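Aldehyde dehydrogenase (Anabaena variabilis, PDB 4H7N) probably oxidises aldehydes to carboxylic acids with NAD+ as the electron acceptor. Local coordinates at residues G234-A239 / E363-P368. Numbering follows the deposited sequence.
Sequences GGKDPA and EETFGP
K236 and G235 meet E363 and E364 where two sequence motifs of the aldehyde dehydrogenase fold come together: segment 234-239, which follows the predicted active-site glutamate E232 in the E-L-G-G-K motif, and the E-E-T-F-G-P loop, 363-368, that leads into strand 369-375. The polar contacts centre on the ammonium group of K236. K236 NZ donates to E363 O at 2.7 Å, standing 35° off the carbonyl plane, and the same nitrogen forms a salt bridge with E270 and a hydrogen bond to V360 O. E270 in turn accepts the backbone N-H groups of T365 and F366, tying the lysine's counter-charge to the loop. T365 OG1 also lies 2.8 Å from K236 NZ, but the angle is too poor for a hydrogen bond, and this hydroxyl is paired with H320 ND1. The lysine reaches the loop because CG stands anti to the backbone N and the chain then bends at chi2 (83°), which lays the aliphatic part against the loop backbone, with K236 CD 4.0 Å from E364 CA. An alanine here would probably leave E363 O without this donor, E270 without its positive mate and a gap alongside the loop backbone.

The second group of contacts brings the E364 carboxylate against the glycine backbone, and here G234 matters. A beta carbon on G234 would run into E364 OE1 and into the preceding carbonyl oxygen, so the bare backbone lets the carboxylate approach, with G234 CA 3.4 Å from E364 OE2. The E364 chain, extended beyond CG, brings that oxygen to the G235 peptide. G235 O stands 3.2 Å from E364 OE2, two acceptors without a bond, whereas G235 N donates to E364 OE2 at 3.1 Å, almost straight (167°) and from above the carboxylate plane.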
ATOM      1  N   GLY A 234      -8.514 -11.809  -9.119  1.00 31.75           N
ATOM      2  CA  GLY A 234      -9.461 -12.868  -9.352  1.00 32.64           C
ATOM      3  C   GLY A 234      -9.919 -13.468  -8.044  1.00 31.02           C
ATOM      4  O   GLY A 234      -9.535 -13.047  -6.935  1.00 28.96           O
ATOM      5  N   GLY A 235     -10.828 -14.399  -8.205  1.00 29.51           N
ATOM      6  CA  GLY A 235     -11.594 -14.922  -7.126  1.00 29.50           C
ATOM      7  C   GLY A 235     -12.173 -16.291  -7.446  1.00 28.34           C
ATOM      8  O   GLY A 235     -12.240 -16.709  -8.604  1.00 25.67           O
ATOM      9  N   LYS A 236     -12.587 -16.966  -6.386  1.00 26.70           N
ATOM     10  CA  LYS A 236     -13.413 -18.145  -6.484  1.00 26.97           C
ATOM     11  C   LYS A 236     -14.545 -17.973  -5.462  1.00 26.44           C
ATOM     12  O   LYS A 236     -14.661 -18.688  -4.436  1.00 25.56           O
ATOM     13  CB  LYS A 236     -12.558 -19.390  -6.211  1.00 27.31           C
ATOM     14  CG  LYS A 236     -13.205 -20.686  -6.611  1.00 28.87           C
ATOM     15  CD  LYS A 236     -13.033 -20.990  -8.074  1.00 29.23           C
ATOM     16  CE  LYS A 236     -13.699 -22.318  -8.471  1.00 28.65           C
ATOM     17  NZ  LYS A 236     -13.931 -22.364  -9.931  1.00 29.25           N
ATOM     18  N   ASP A 237     -15.381 -16.988  -5.721  1.00 25.37           N
ATOM     19  CA  ASP A 237     -16.317 -16.564  -4.702  1.00 25.43           C
ATOM     20  C   ASP A 237     -17.368 -17.644  -4.367  1.00 24.16           C
ATOM     21  O   ASP A 237     -18.016 -18.179  -5.277  1.00 23.56           O
ATOM     22  CB  ASP A 237     -16.997 -15.270  -5.094  1.00 25.05           C
ATOM     23  CG  ASP A 237     -16.047 -14.033  -5.112  1.00 28.68           C
ATOM     24  OD1 ASP A 237     -14.774 -14.100  -4.901  1.00 26.19           O
ATOM     25  OD2 ASP A 237     -16.612 -12.928  -5.390  1.00 27.46           O
ATOM     26  N   PRO A 238     -17.493 -18.013  -3.072  1.00 23.50           N
ATOM     27  CA  PRO A 238     -18.524 -18.964  -2.648  1.00 23.80           C
ATOM     28  C   PRO A 238     -19.839 -18.310  -2.225  1.00 23.39           C
ATOM     29  O   PRO A 238     -19.841 -17.183  -1.729  1.00 24.24           O
ATOM     30  CB  PRO A 238     -17.895 -19.617  -1.492  1.00 23.72           C
ATOM     31  CG  PRO A 238     -17.049 -18.545  -0.871  1.00 24.84           C
ATOM     32  CD  PRO A 238     -16.601 -17.660  -1.987  1.00 22.82           C
ATOM     33  N   ALA A 239     -20.930 -19.026  -2.415  1.00 24.09           N
ATOM     34  CA  ALA A 239     -22.220 -18.693  -1.792  1.00 24.10           C
ATOM     35  C   ALA A 239     -22.594 -19.832  -0.868  1.00 25.52           C
ATOM     36  O   ALA A 239     -22.469 -21.017  -1.240  1.00 25.27           O
ATOM     37  CB  ALA A 239     -23.297 -18.484  -2.880  1.00 23.73           C
ATOM     38  N   GLU A 363      -9.806 -24.015  -8.922  1.00 32.10           N
ATOM     39  CA  GLU A 363      -9.157 -23.032  -9.794  1.00 31.37           C
ATOM     40  C   GLU A 363     -10.221 -22.129 -10.416  1.00 30.14           C
ATOM     41  O   GLU A 363     -11.323 -22.578 -10.664  1.00 28.64           O
ATOM     42  CB  GLU A 363      -8.336 -23.724 -10.881  1.00 35.64           C
ATOM     43  CG  GLU A 363      -7.217 -24.594 -10.290  1.00 40.04           C
ATOM     44  CD  GLU A 363      -6.558 -25.528 -11.299  1.00 45.62           C
ATOM     45  OE1 GLU A 363      -6.695 -25.332 -12.523  1.00 45.00           O
ATOM     46  OE2 GLU A 363      -5.888 -26.485 -10.851  1.00 53.74           O
ATOM     47  N   GLU A 364      -9.873 -20.869 -10.666  1.00 29.55           N
ATOM     48  CA  GLU A 364     -10.788 -19.913 -11.251  1.00 32.18           C
ATOM     49  C   GLU A 364     -11.298 -20.484 -12.578  1.00 28.92           C
ATOM     50  O   GLU A 364     -10.510 -20.906 -13.422  1.00 28.99           O
ATOM     51  CB  GLU A 364     -10.118 -18.526 -11.451  1.00 33.39           C
ATOM     52  CG  GLU A 364     -11.084 -17.408 -11.903  1.00 35.50           C
ATOM     53  CD  GLU A 364     -10.535 -15.961 -11.694  1.00 36.37           C
ATOM     54  OE1 GLU A 364      -9.346 -15.758 -12.068  1.00 33.14           O
ATOM     55  OE2 GLU A 364     -11.282 -15.047 -11.159  1.00 32.44           O
ATOM     56  N   THR A 365     -12.606 -20.489 -12.743  1.00 26.60           N
ATOM     57  CA  THR A 365     -13.239 -21.011 -13.968  1.00 27.16           C
ATOM     58  C   THR A 365     -13.556 -19.882 -14.972  1.00 27.21           C
ATOM     59  O   THR A 365     -13.311 -20.014 -16.175  1.00 26.34           O
ATOM     60  CB  THR A 365     -14.495 -21.798 -13.550  1.00 28.43           C
ATOM     61  OG1 THR A 365     -14.107 -22.858 -12.658  1.00 29.24           O
ATOM     62  CG2 THR A 365     -15.201 -22.432 -14.740  1.00 29.06           C
ATOM     63  N   PHE A 366     -14.087 -18.753 -14.470  1.00 26.29           N
ATOM     64  CA  PHE A 366     -14.439 -17.631 -15.336  1.00 26.81           C
ATOM     65  C   PHE A 366     -15.439 -18.091 -16.409  1.00 29.23           C
ATOM     66  O   PHE A 366     -15.345 -17.686 -17.571  1.00 29.72           O
ATOM     67  CB  PHE A 366     -13.162 -17.067 -15.988  1.00 26.90           C
ATOM     68  CG  PHE A 366     -12.934 -15.617 -15.742  1.00 27.69           C
ATOM     69  CD1 PHE A 366     -12.746 -15.142 -14.450  1.00 27.89           C
ATOM     70  CD2 PHE A 366     -12.929 -14.702 -16.801  1.00 28.43           C
ATOM     71  CE1 PHE A 366     -12.518 -13.791 -14.190  1.00 27.06           C
ATOM     72  CE2 PHE A 366     -12.705 -13.340 -16.541  1.00 26.93           C
ATOM     73  CZ  PHE A 366     -12.488 -12.896 -15.251  1.00 27.37           C
ATOM     74  N   GLY A 367     -16.386 -18.944 -16.010  1.00 28.66           N
ATOM     75  CA  GLY A 367     -17.437 -19.452 -16.896  1.00 27.57           C
ATOM     76  C   GLY A 367     -18.771 -19.550 -16.175  1.00 29.57           C
ATOM     77  O   GLY A 367     -18.865 -19.253 -14.975  1.00 28.82           O
ATOM     78  N   PRO A 368     -19.835 -19.988 -16.888  1.00 28.51           N
ATOM     79  CA  PRO A 368     -21.171 -19.909 -16.293  1.00 28.69           C
ATOM     80  C   PRO A 368     -21.532 -21.221 -15.584  1.00 29.70           C
ATOM     81  O   PRO A 368     -22.582 -21.825 -15.843  1.00 31.97           O
ATOM     82  CB  PRO A 368     -22.057 -19.670 -17.511  1.00 28.21           C
ATOM     83  CG  PRO A 368     -21.401 -20.481 -18.589  1.00 29.77           C
ATOM     84  CD  PRO A 368     -19.901 -20.406 -18.294  1.00 29.02           C
TER